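Local coordinates for protein putative methylase (Clostridium difficile, PDB 3LDU) that binds GTP in a pocket of its methyltransferase domain and probably methylates guanine bases of ribosomal RNA, at residues F15-E18 against K19-A22; K326-G329 against Y330-K334. All coordinates share one frame; numbering follows the deposited sequence.

Contact 1: F15-E18 against K19-A22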
ATOM      1  N   PHE A  15       2.608  -3.480   8.855  1.00 24.64           N
ATOM      2  CA  PHE A  15       1.996  -4.240   9.937  1.00 30.11           C
ATOM      3  C   PHE A  15       0.665  -3.606  10.307  1.00 26.71           C
ATOM      4  O   PHE A  15       0.582  -2.395  10.452  1.00 34.74           O
ATOM      5  CB  PHE A  15       2.922  -4.300  11.147  1.00 37.73           C
ATOM      6  CG  PHE A  15       4.254  -4.932  10.854  1.00 46.46           C
ATOM      7  CD1 PHE A  15       4.324  -6.156  10.213  1.00 43.92           C
ATOM      8  CD2 PHE A  15       5.434  -4.302  11.215  1.00 57.78           C
ATOM      9  CE1 PHE A  15       5.547  -6.744   9.936  1.00 51.93           C
ATOM     10  CE2 PHE A  15       6.660  -4.884  10.945  1.00 61.78           C
ATOM     11  CZ  PHE A  15       6.716  -6.108  10.302  1.00 57.83           C
ATOM     12  N   GLY A  16      -0.371  -4.428  10.431  1.00 27.13           N
ATOM     13  CA  GLY A  16      -1.710  -3.946  10.735  1.00 30.11           C
ATOM     14  C   GLY A  16      -2.572  -3.827   9.484  1.00 26.45           C
ATOM     15  O   GLY A  16      -3.782  -3.631   9.566  1.00 28.87           O
HETATM   16  N   MSE A  17      -1.941  -3.969   8.326  1.00 23.85           N
HETATM   17  CA  MSE A  17      -2.629  -3.900   7.033  1.00 23.71           C
HETATM   18  C   MSE A  17      -2.989  -5.269   6.437  1.00 23.54           C
HETATM   19  O   MSE A  17      -3.660  -5.332   5.397  1.00 21.96           O
HETATM   20  CB  MSE A  17      -1.775  -3.133   6.026  1.00 31.02           C
HETATM   21  CG  MSE A  17      -1.479  -1.727   6.446  1.00 42.91           C
HETATM   22 SE   MSE A  17      -2.992  -0.596   6.005  0.80 43.33          SE
HETATM   23  CE  MSE A  17      -4.305  -1.054   7.413  1.00 26.24           C
ATOM     24  N   GLU A  18      -2.556  -6.345   7.096  1.00 21.59           N
ATOM     25  CA  GLU A  18      -2.712  -7.706   6.562  1.00 24.07           C
ATOM     26  C   GLU A  18      -4.162  -8.109   6.303  1.00 22.66           C
ATOM     27  O   GLU A  18      -4.460  -8.744   5.292  1.00 23.81           O
ATOM     28  CB  GLU A  18      -2.061  -8.741   7.488  1.00 27.81           C
ATOM     29  CG  GLU A  18      -0.572  -8.551   7.692  1.00 29.27           C
ATOM     30  CD  GLU A  18      -0.232  -7.643   8.866  1.00 33.66           C
ATOM     31  OE1 GLU A  18      -1.134  -6.953   9.401  1.00 29.23           O
ATOM     32  OE2 GLU A  18       0.952  -7.616   9.251  1.00 37.76           O
ATOM     33  N   LYS A  19      -5.065  -7.749   7.215  1.00 21.99           N
ATOM     34  CA  LYS A  19      -6.475  -8.094   7.052  1.00 21.57           C
ATOM     35  C   LYS A  19      -7.111  -7.383   5.853  1.00 21.92           C
ATOM     36  O   LYS A  19      -7.879  -7.987   5.105  1.00 23.03           O
ATOM     37  CB  LYS A  19      -7.260  -7.749   8.325  1.00 26.70           C
ATOM     38  CG  LYS A  19      -7.944  -8.928   8.972  1.00 52.70           C
ATOM     39  CD  LYS A  19      -6.936  -9.918   9.519  1.00 59.61           C
ATOM     40  CE  LYS A  19      -7.436 -10.526  10.822  1.00 64.37           C
ATOM     41  NZ  LYS A  19      -7.688  -9.470  11.847  1.00 66.66           N
HETATM   42  N   MSE A  20      -6.802  -6.096   5.678  1.00 20.79           N
HETATM   43  CA  MSE A  20      -7.342  -5.346   4.552  0.50 19.58           C
HETATM   44  C   MSE A  20      -6.783  -5.878   3.248  1.00 17.38           C
HETATM   45  O   MSE A  20      -7.521  -6.041   2.286  1.00 21.70           O
HETATM   46  CB  MSE A  20      -7.017  -3.860   4.650  0.50 16.46           C
HETATM   47  CG  MSE A  20      -7.787  -3.144   5.731  0.50 18.52           C
HETATM   48 SE   MSE A  20      -7.024  -3.409   7.483  0.50 30.99          SE
HETATM   49  CE  MSE A  20      -5.608  -4.682   7.289  0.50 64.62           C
ATOM     50  N   LEU A  21      -5.481  -6.134   3.221  1.00 19.15           N
ATOM     51  CA  LEU A  21      -4.843  -6.675   2.002  1.00 19.70           C
ATOM     52  C   LEU A  21      -5.397  -8.061   1.658  1.00 20.83           C
ATOM     53  O   LEU A  21      -5.666  -8.369   0.501  1.00 17.65           O
ATOM     54  CB  LEU A  21      -3.329  -6.748   2.171  1.00 18.85           C
ATOM     55  CG  LEU A  21      -2.512  -7.310   0.990  1.00 23.73           C
ATOM     56  CD1 LEU A  21      -2.917  -6.667  -0.349  1.00 23.57           C
ATOM     57  CD2 LEU A  21      -1.047  -7.087   1.255  1.00 21.19           C
ATOM     58  N   ALA A  22      -5.575  -8.901   2.669  1.00 20.19           N
ATOM     59  CA  ALA A  22      -6.110 -10.235   2.435  1.00 23.97           C
ATOM     60  C   ALA A  22      -7.513 -10.157   1.843  1.00 22.23           C
ATOM     61  O   ALA A  22      -7.871 -10.936   0.950  1.00 26.41           O
ATOM     62  CB  ALA A  22      -6.113 -11.044   3.726  1.00 25.12           C
TER
HETATM   63  O   HOH W   1      -3.943  -7.027  10.028  1.00 34.65           O
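Glu-18 OE1 takes two donors, Gly-16 N at 2.8 Å and a water at 2.9 Å; the water in turn accepts from Lys-19 N at 3.1 Å. The Gly-16 bond is bent, 138° at the hydrogen, and reaches the syn side of the carboxylate from 29° out of its plane. The side chain doubles back to get there: CG lies beside the backbone N, and a bend at chi2 (89°) turns the carboxylate toward the preceding loop. OE2 takes Gly-38 N, so both oxygens are engaged and the carboxylate's rotation is fixed. This happens where the loop after strand 7-12 of the ferredoxin-like domain leads into helix 18-27, with Glu-18 in the opening turn. Water reaches the amide of Lys-19, one of the early N-H groups of that helix. Regular helical bonding then takes over: Leu-21 N meets Met-17 O at 2.9 Å, nearly straight, and Ala-22 N meets Glu-18 O at 2.9 Å. The selenomethionine side chain of Met-17 turns to Leu-183 of helix 181-189 and Leu-363 of strand 359-365, while Leu-21 packs on Cys-13 and Ile-40.

Contact 2: K326-G329 against Y330-K334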
ATOM      1  N   LYS A 326      -8.571  18.245  21.986  1.00 24.70           N
ATOM      2  CA  LYS A 326      -9.724  18.609  22.807  1.00 29.04           C
ATOM      3  C   LYS A 326     -10.757  19.358  21.967  1.00 31.28           C
ATOM      4  O   LYS A 326     -11.954  19.067  21.998  1.00 26.60           O
ATOM      5  CB  LYS A 326      -9.279  19.494  23.976  1.00 33.62           C
ATOM      6  CG  LYS A 326     -10.390  19.902  24.909  1.00 35.32           C
ATOM      7  CD  LYS A 326      -9.880  20.937  25.912  1.00 42.78           C
ATOM      8  CE  LYS A 326      -8.652  20.429  26.661  1.00 42.79           C
ATOM      9  NZ  LYS A 326      -8.999  19.302  27.572  1.00 43.89           N
ATOM     10  N   GLU A 327     -10.276  20.318  21.198  1.00 25.35           N
ATOM     11  CA  GLU A 327     -11.162  21.099  20.343  1.00 31.39           C
ATOM     12  C   GLU A 327     -11.852  20.254  19.267  1.00 30.72           C
ATOM     13  O   GLU A 327     -13.039  20.444  18.993  1.00 29.22           O
ATOM     14  CB  GLU A 327     -10.420  22.301  19.771  1.00 25.98           C
ATOM     15  CG  GLU A 327     -10.064  23.299  20.885  1.00 29.75           C
ATOM     16  CD  GLU A 327      -9.190  24.452  20.422  1.00 43.71           C
ATOM     17  OE1 GLU A 327      -9.050  24.654  19.204  1.00 53.22           O
ATOM     18  OE2 GLU A 327      -8.648  25.168  21.290  1.00 56.36           O
ATOM     19  N   LEU A 328     -11.121  19.307  18.676  1.00 25.77           N
ATOM     20  CA  LEU A 328     -11.738  18.362  17.754  1.00 22.21           C
ATOM     21  C   LEU A 328     -12.837  17.526  18.413  1.00 27.45           C
ATOM     22  O   LEU A 328     -13.907  17.317  17.832  1.00 25.28           O
ATOM     23  CB  LEU A 328     -10.691  17.418  17.145  1.00 19.96           C
ATOM     24  CG  LEU A 328      -9.618  18.086  16.284  1.00 20.76           C
ATOM     25  CD1 LEU A 328      -8.565  17.057  15.888  1.00 22.97           C
ATOM     26  CD2 LEU A 328     -10.210  18.760  15.035  1.00 26.09           C
ATOM     27  N   GLY A 329     -12.561  17.012  19.608  1.00 26.89           N
ATOM     28  CA  GLY A 329     -13.548  16.225  20.325  1.00 31.61           C
ATOM     29  C   GLY A 329     -14.829  17.019  20.526  1.00 34.25           C
ATOM     30  O   GLY A 329     -15.926  16.517  20.268  1.00 28.77           O
ATOM     31  N   TYR A 330     -14.687  18.263  20.975  1.00 29.14           N
ATOM     32  CA  TYR A 330     -15.849  19.130  21.185  1.00 35.76           C
ATOM     33  C   TYR A 330     -16.655  19.283  19.897  1.00 36.98           C
ATOM     34  O   TYR A 330     -17.867  19.069  19.896  1.00 31.51           O
ATOM     35  CB  TYR A 330     -15.412  20.488  21.739  1.00 42.71           C
ATOM     36  CG  TYR A 330     -16.519  21.505  21.925  1.00 49.71           C
ATOM     37  CD1 TYR A 330     -17.429  21.393  22.973  1.00 54.72           C
ATOM     38  CD2 TYR A 330     -16.633  22.602  21.077  1.00 54.31           C
ATOM     39  CE1 TYR A 330     -18.433  22.333  23.153  1.00 55.76           C
ATOM     40  CE2 TYR A 330     -17.633  23.550  21.252  1.00 55.26           C
ATOM     41  CZ  TYR A 330     -18.529  23.409  22.288  1.00 57.91           C
ATOM     42  OH  TYR A 330     -19.525  24.350  22.459  1.00 60.99           O
ATOM     43  N   ALA A 331     -15.978  19.627  18.797  1.00 29.37           N
ATOM     44  CA  ALA A 331     -16.656  19.851  17.516  1.00 32.78           C
ATOM     45  C   ALA A 331     -17.315  18.581  16.985  1.00 31.85           C
ATOM     46  O   ALA A 331     -18.453  18.604  16.520  1.00 30.90           O
ATOM     47  CB  ALA A 331     -15.686  20.411  16.470  1.00 25.21           C
ATOM     48  N   PHE A 332     -16.588  17.474  17.026  1.00 24.05           N
ATOM     49  CA  PHE A 332     -17.101  16.249  16.432  1.00 26.16           C
ATOM     50  C   PHE A 332     -18.306  15.690  17.205  1.00 29.35           C
ATOM     51  O   PHE A 332     -19.217  15.105  16.612  1.00 32.11           O
ATOM     52  CB  PHE A 332     -15.999  15.182  16.329  1.00 23.02           C
ATOM     53  CG  PHE A 332     -14.905  15.505  15.330  1.00 23.34           C
ATOM     54  CD1 PHE A 332     -14.867  16.714  14.650  1.00 24.82           C
ATOM     55  CD2 PHE A 332     -13.910  14.568  15.079  1.00 22.32           C
ATOM     56  CE1 PHE A 332     -13.847  16.978  13.727  1.00 26.47           C
ATOM     57  CE2 PHE A 332     -12.888  14.827  14.159  1.00 22.94           C
ATOM     58  CZ  PHE A 332     -12.862  16.034  13.488  1.00 26.67           C
ATOM     59  N   ARG A 333     -18.302  15.859  18.524  1.00 30.77           N
ATOM     60  CA  ARG A 333     -19.387  15.345  19.360  1.00 35.06           C
ATOM     61  C   ARG A 333     -20.686  16.145  19.186  1.00 32.52           C
ATOM     62  O   ARG A 333     -21.760  15.684  19.575  1.00 37.50           O
ATOM     63  CB  ARG A 333     -18.958  15.272  20.840  1.00 31.50           C
ATOM     64  CG  ARG A 333     -18.039  14.067  21.142  1.00 32.61           C
ATOM     65  CD  ARG A 333     -17.795  13.856  22.643  1.00 30.43           C
ATOM     66  NE  ARG A 333     -16.916  14.874  23.207  1.00 34.65           N
ATOM     67  CZ  ARG A 333     -15.593  14.878  23.081  1.00 37.96           C
ATOM     68  NH1 ARG A 333     -14.978  13.913  22.401  1.00 39.35           N
ATOM     69  NH2 ARG A 333     -14.884  15.859  23.624  1.00 37.89           N
ATOM     70  N   LYS A 334     -20.578  17.331  18.594  1.00 34.39           N
ATOM     71  CA  LYS A 334     -21.739  18.177  18.314  1.00 41.01           C
ATOM     72  C   LYS A 334     -22.424  17.812  17.000  1.00 43.09           C
ATOM     73  O   LYS A 334     -23.501  18.326  16.685  1.00 38.93           O
ATOM     74  CB  LYS A 334     -21.344  19.659  18.309  1.00 43.33           C
ATOM     75  CG  LYS A 334     -21.085  20.227  19.698  1.00 53.19           C
ATOM     76  CD  LYS A 334     -20.464  21.618  19.644  1.00 64.62           C
ATOM     77  CE  LYS A 334     -21.371  22.622  18.954  1.00 70.39           C
ATOM     78  NZ  LYS A 334     -20.718  23.957  18.815  1.00 75.74           N
TER
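The last turns of helix 315-333, the helix of the beta-alpha-beta unit between strands 304-307 and 339-344 in the Rossmann-like methyltransferase domain, bring Gly-329 and Arg-333 together. Four successive i to i+4 bonds run through them: Tyr-330 N to Lys-326 O, Ala-331 N to Glu-327 O, Phe-332 N to Leu-328 O at 2.8 Å, and Arg-333 N to Gly-329 O at 3.0 Å. The inner side of the helix is apolar. Leu-328 and Phe-332, one turn apart, lie alongside each other and point the same way, with Leu-328 CD2 at 4.1 Å from Phe-332 CZ. The root of the ring sits close to the backbone, Phe-332 CG being 3.2 Å from Leu-328 O. Both side chains pack on Phe-353 of helix 349-353; Leu-328 also touches Ala-293 and Met-203, and the ring of Phe-332 meets that of Tyr-340 with the planes at about 50°. On another side, Arg-333 folds back along its own helix. A bend at chi3 (-72°) swings the guanidinium over the peptide of Gly-329, whose bare CA lets it lie close. The Arg-333 guanidinium is further held by a hydrogen bond from its NH1 to Phe-353 O and a cation-pi contact with the Phe-353 ring. Gly-329 O, already bonded to Arg-333 N, sits over the centre of one guanidinium face, 3.3 Å from Arg-333 CZ.

In the fold
Contacts 1 and 2 lie in different domains, the ferredoxin-like and the methyltransferase domain, with centres 30 Å apart and nearest atoms about 19 Å apart. They do not touch, but GTP gives them a common reference. Contact 2 is the nearer: the side chain of Leu-328 is about 6 Å from the nucleotide and about 4 Å from that of Ala-293, while the side chain of Phe-332 is about 4 Å from that of Pro-202, both GTP-binding residues. In contact 1 the side chain of Met-17 is about 13 Å from GTP and about 9 Å from that of Ile-179, another GTP-binding residue. Leu-328 and Phe-332 thus probably help back the pocket, whereas Met-17 and Met-20 of contact 1 meet the methyltransferase domain farther from the ligand.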